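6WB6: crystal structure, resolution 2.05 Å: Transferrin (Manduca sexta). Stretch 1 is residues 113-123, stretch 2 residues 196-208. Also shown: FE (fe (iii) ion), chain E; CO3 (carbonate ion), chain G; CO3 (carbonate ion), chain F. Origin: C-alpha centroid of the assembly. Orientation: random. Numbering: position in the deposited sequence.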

# COMPACT_ATOMS: atom_id res chain seq x y z
N SER A 113 -18.57 22.48 -2.12
CA SER A 113 -17.14 22.54 -1.83
C SER A 113 -16.31 21.92 -2.94
O SER A 113 -16.68 20.89 -3.50
CB SER A 113 -16.82 21.82 -0.52
OG SER A 113 -17.09 20.43 -0.60
N CYS A 114 -15.17 22.55 -3.24
CA CYS A 114 -14.29 22.14 -4.32
C CYS A 114 -12.94 21.74 -3.75
O CYS A 114 -12.22 22.58 -3.21
CB CYS A 114 -14.11 23.26 -5.35
SG CYS A 114 -15.63 23.91 -6.04
N HIS A 115 -12.59 20.48 -3.92
CA HIS A 115 -11.44 19.88 -3.28
C HIS A 115 -10.47 19.43 -4.35
O HIS A 115 -10.85 19.11 -5.48
CB HIS A 115 -11.84 18.66 -2.42
CG HIS A 115 -12.77 19.00 -1.29
ND1 HIS A 115 -12.33 19.20 0.00
CD2 HIS A 115 -14.10 19.21 -1.26
CE1 HIS A 115 -13.34 19.54 0.77
NE2 HIS A 115 -14.44 19.53 0.04
N THR A 116 -9.19 19.40 -3.99
CA THR A 116 -8.19 18.87 -4.90
C THR A 116 -8.44 17.40 -5.18
O THR A 116 -8.52 16.97 -6.33
CB THR A 116 -6.80 19.07 -4.32
OG1 THR A 116 -6.70 18.36 -3.08
CG2 THR A 116 -6.57 20.52 -4.09
N GLY A 117 -8.58 16.63 -4.11
CA GLY A 117 -8.83 15.21 -4.25
C GLY A 117 -8.61 14.54 -2.91
O GLY A 117 -8.06 15.13 -1.98
N VAL A 118 -9.02 13.28 -2.85
CA VAL A 118 -8.97 12.57 -1.57
C VAL A 118 -7.53 12.38 -1.11
O VAL A 118 -6.61 12.16 -1.91
CB VAL A 118 -9.69 11.21 -1.67
CG1 VAL A 118 -8.91 10.21 -2.50
CG2 VAL A 118 -9.93 10.67 -0.25
N ASN A 119 -7.35 12.46 0.20
CA ASN A 119 -6.11 12.15 0.90
C ASN A 119 -5.01 13.14 0.59
O ASN A 119 -3.85 12.88 0.88
CB ASN A 119 -5.64 10.74 0.59
CG ASN A 119 -6.56 9.69 1.16
OD1 ASN A 119 -7.10 9.88 2.23
ND2 ASN A 119 -6.75 8.60 0.44
N ARG A 120 -5.35 14.28 0.02
CA ARG A 120 -4.35 15.29 -0.28
C ARG A 120 -4.32 16.34 0.82
O ARG A 120 -5.23 16.43 1.65
CB ARG A 120 -4.64 15.92 -1.64
CG ARG A 120 -4.47 14.92 -2.79
CD ARG A 120 -4.89 15.46 -4.19
NE ARG A 120 -4.12 16.61 -4.63
CZ ARG A 120 -4.04 17.02 -5.90
NH1 ARG A 120 -4.68 16.35 -6.86
NH2 ARG A 120 -3.32 18.11 -6.21
N ASN A 121 -3.25 17.14 0.84
CA ASN A 121 -3.04 18.03 1.98
C ASN A 121 -3.98 19.23 2.05
O ASN A 121 -4.74 19.36 3.02
CB ASN A 121 -1.61 18.53 1.99
CG ASN A 121 -0.66 17.50 2.58
OD1 ASN A 121 -0.57 17.34 3.79
ND2 ASN A 121 0.01 16.77 1.71
N VAL A 122 -3.91 20.16 1.09
CA VAL A 122 -4.68 21.39 1.24
C VAL A 122 -6.14 21.12 0.97
O VAL A 122 -7.03 21.79 1.52
CB VAL A 122 -4.16 22.52 0.33
CG1 VAL A 122 -2.67 22.71 0.52
CG2 VAL A 122 -4.50 22.26 -1.17
N GLY A 123 -6.43 20.15 0.13
CA GLY A 123 -7.80 19.92 -0.28
C GLY A 123 -8.55 18.89 0.52
O GLY A 123 -9.73 18.68 0.26
FE FE E . -0.79 18.54 -2.27
C CO3 G . -3.05 18.93 -2.03
O1 CO3 G . -2.72 18.25 -3.09
O2 CO3 G . -4.29 18.97 -1.73
O3 CO3 G . -2.19 19.55 -1.27
C CO3 F . -0.56 16.01 -2.16
O1 CO3 F . -0.41 14.73 -1.99
O2 CO3 F . -0.15 16.62 -3.30
O3 CO3 F . -1.11 16.65 -1.16
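Stretch 2, residues 196-208: DYPDNYSGYEGAL

How does stretch 2 first reach stretch 1? It begins as loop, with a cis peptide bond before Pro 198, and Tyr 197 makes the approach. The CA-to-CB bond of this tyrosine points sideways, but the end of the side chain comes nearer, with chi1 at -54° (m), and the hydroxyl lies at the turn from Gly 117 to Arg 120. There Arg 120 NH1 donates a hydrogen bond to Tyr 197 OH at 3.1 Å, and Gly 117 CA lies 3.4 Å from Tyr 197 OH, so close that a CB on Gly 117 would clash with it. Water 2 donates to Val 118 O (2.8 Å) and lies 2.7 Å from Tyr 197 OH in a second hydrogen bond.

What turns the chain back toward stretch 1? A type I beta turn from Asp 199 to Ser 202 is closed by Ser 202 N to Asp 199 O at 2.9 Å; Pro 198, just before the turn, and Asn 200, within it, make no contact with stretch 1. Water 1 then donates to both Tyr 201 O (2.5 Å) and His 115 O (2.8 Å), and Ser 202 CB packs 3.4 Å from Thr 116 O.

Where do the backbones meet? Gly 203 N donates to Thr 116 O at 2.7 Å, nearly straight at 165°, and Gly 203 CA lies 3.7 Å from Thr 116 CA. Gly 203 has a positive phi of 77°, a value that favours glycine.

How does the helix settle on stretch 1? It runs back along stretch 1, with Thr 116 nearest Gly 203 and Cys 114 nearest Ala 207 by CA, so the directions are opposed. The Tyr 204 ring carries Arg 120 over one face, with Arg 120 CZ 4.7 Å from its centroid, while Val 122 CG2 touches Tyr 204 CE1 at its edge (3.8 Å). Tyr 204 OH binds the iron at 2.1 Å. Farther on, Ala 207 CB lies 4.2 Å from Cys 114 CB.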

# COMPACT_ATOMS: atom_id res chain seq x y z
N ASP A 196 -12.85 10.36 -10.53
CA ASP A 196 -11.43 10.04 -10.50
C ASP A 196 -10.66 11.03 -11.35
O ASP A 196 -11.23 11.79 -12.12
CB ASP A 196 -11.17 8.62 -11.00
CG ASP A 196 -9.99 7.94 -10.27
OD1 ASP A 196 -9.24 8.64 -9.56
OD2 ASP A 196 -9.81 6.72 -10.41
N TYR A 197 -9.34 11.04 -11.17
CA TYR A 197 -8.48 11.74 -12.10
C TYR A 197 -8.53 11.04 -13.46
O TYR A 197 -8.82 9.84 -13.54
CB TYR A 197 -7.03 11.77 -11.59
CG TYR A 197 -6.90 12.33 -10.21
CD1 TYR A 197 -6.98 13.67 -9.99
CD2 TYR A 197 -6.70 11.50 -9.12
CE1 TYR A 197 -6.86 14.19 -8.74
CE2 TYR A 197 -6.56 12.00 -7.87
CZ TYR A 197 -6.65 13.36 -7.69
OH TYR A 197 -6.53 13.92 -6.46
N PRO A 198 -8.32 11.78 -14.56
CA PRO A 198 -8.30 13.25 -14.70
C PRO A 198 -9.71 13.81 -14.59
O PRO A 198 -10.65 13.20 -15.07
CB PRO A 198 -7.76 13.49 -16.12
CG PRO A 198 -7.30 12.14 -16.61
CD PRO A 198 -8.09 11.11 -15.84
N ASP A 199 -9.84 14.98 -13.97
CA ASP A 199 -11.13 15.63 -13.85
C ASP A 199 -10.87 17.12 -13.82
O ASP A 199 -10.20 17.62 -12.91
CB ASP A 199 -11.88 15.20 -12.59
CG ASP A 199 -13.29 15.77 -12.53
OD1 ASP A 199 -13.42 16.99 -12.26
OD2 ASP A 199 -14.25 15.00 -12.74
N ASN A 200 -11.39 17.83 -14.81
CA ASN A 200 -11.10 19.24 -14.93
C ASN A 200 -11.46 20.05 -13.68
O ASN A 200 -11.01 21.20 -13.58
CB ASN A 200 -11.86 19.83 -16.10
CG ASN A 200 -11.45 21.23 -16.36
OD1 ASN A 200 -10.27 21.54 -16.31
ND2 ASN A 200 -12.41 22.10 -16.58
N TYR A 201 -12.22 19.49 -12.74
CA TYR A 201 -12.62 20.22 -11.54
C TYR A 201 -11.95 19.67 -10.28
O TYR A 201 -12.42 19.94 -9.17
CB TYR A 201 -14.15 20.19 -11.43
CG TYR A 201 -14.83 21.02 -12.51
CD1 TYR A 201 -14.25 22.19 -12.97
CD2 TYR A 201 -16.02 20.61 -13.08
CE1 TYR A 201 -14.85 22.94 -13.96
CE2 TYR A 201 -16.62 21.36 -14.06
CZ TYR A 201 -16.02 22.52 -14.49
OH TYR A 201 -16.62 23.25 -15.46
N SER A 202 -10.84 18.96 -10.42
CA SER A 202 -10.11 18.39 -9.30
C SER A 202 -8.70 18.93 -9.34
O SER A 202 -8.30 19.62 -10.28
CB SER A 202 -10.13 16.85 -9.32
OG SER A 202 -9.40 16.37 -10.44
N GLY A 203 -7.94 18.65 -8.31
CA GLY A 203 -6.58 19.14 -8.25
C GLY A 203 -6.57 20.62 -7.87
O GLY A 203 -7.61 21.24 -7.66
N TYR A 204 -5.37 21.16 -7.72
CA TYR A 204 -5.18 22.56 -7.24
C TYR A 204 -5.86 23.57 -8.16
O TYR A 204 -6.43 24.45 -7.65
CB TYR A 204 -3.71 22.92 -7.10
CG TYR A 204 -2.87 22.03 -6.22
CD1 TYR A 204 -2.98 22.05 -4.85
CD2 TYR A 204 -1.92 21.22 -6.79
CE1 TYR A 204 -2.20 21.25 -4.04
CE2 TYR A 204 -1.11 20.45 -6.02
CZ TYR A 204 -1.27 20.44 -4.65
OH TYR A 204 -0.41 19.74 -3.95
N GLU A 205 -5.73 23.41 -9.45
CA GLU A 205 -6.33 24.35 -10.38
C GLU A 205 -7.79 24.02 -10.64
O GLU A 205 -8.62 24.92 -10.69
CB GLU A 205 -5.58 24.36 -11.71
CG GLU A 205 -5.86 25.58 -12.54
CD GLU A 205 -4.99 25.64 -13.77
OE1 GLU A 205 -3.96 24.92 -13.81
OE2 GLU A 205 -5.33 26.42 -14.68
N GLY A 206 -8.12 22.73 -10.80
CA GLY A 206 -9.49 22.34 -11.03
C GLY A 206 -10.42 22.73 -9.90
O GLY A 206 -11.60 23.02 -10.13
N ALA A 207 -9.92 22.76 -8.67
CA ALA A 207 -10.77 23.23 -7.59
C ALA A 207 -11.17 24.68 -7.79
O ALA A 207 -12.29 25.06 -7.49
CB ALA A 207 -10.05 23.06 -6.26
N LEU A 208 -10.25 25.52 -8.28
CA LEU A 208 -10.65 26.89 -8.54
C LEU A 208 -11.58 26.97 -9.74
O LEU A 208 -12.49 27.80 -9.76
CB LEU A 208 -9.40 27.78 -8.73
CG LEU A 208 -8.52 27.82 -7.46
CD1 LEU A 208 -7.07 28.08 -7.74
CD2 LEU A 208 -9.06 28.87 -6.51
O HOH W 1 -12.83 20.61 -6.80
O HOH W 2 -6.17 11.93 -4.64
O HOH W 3 -3.41 19.13 -8.95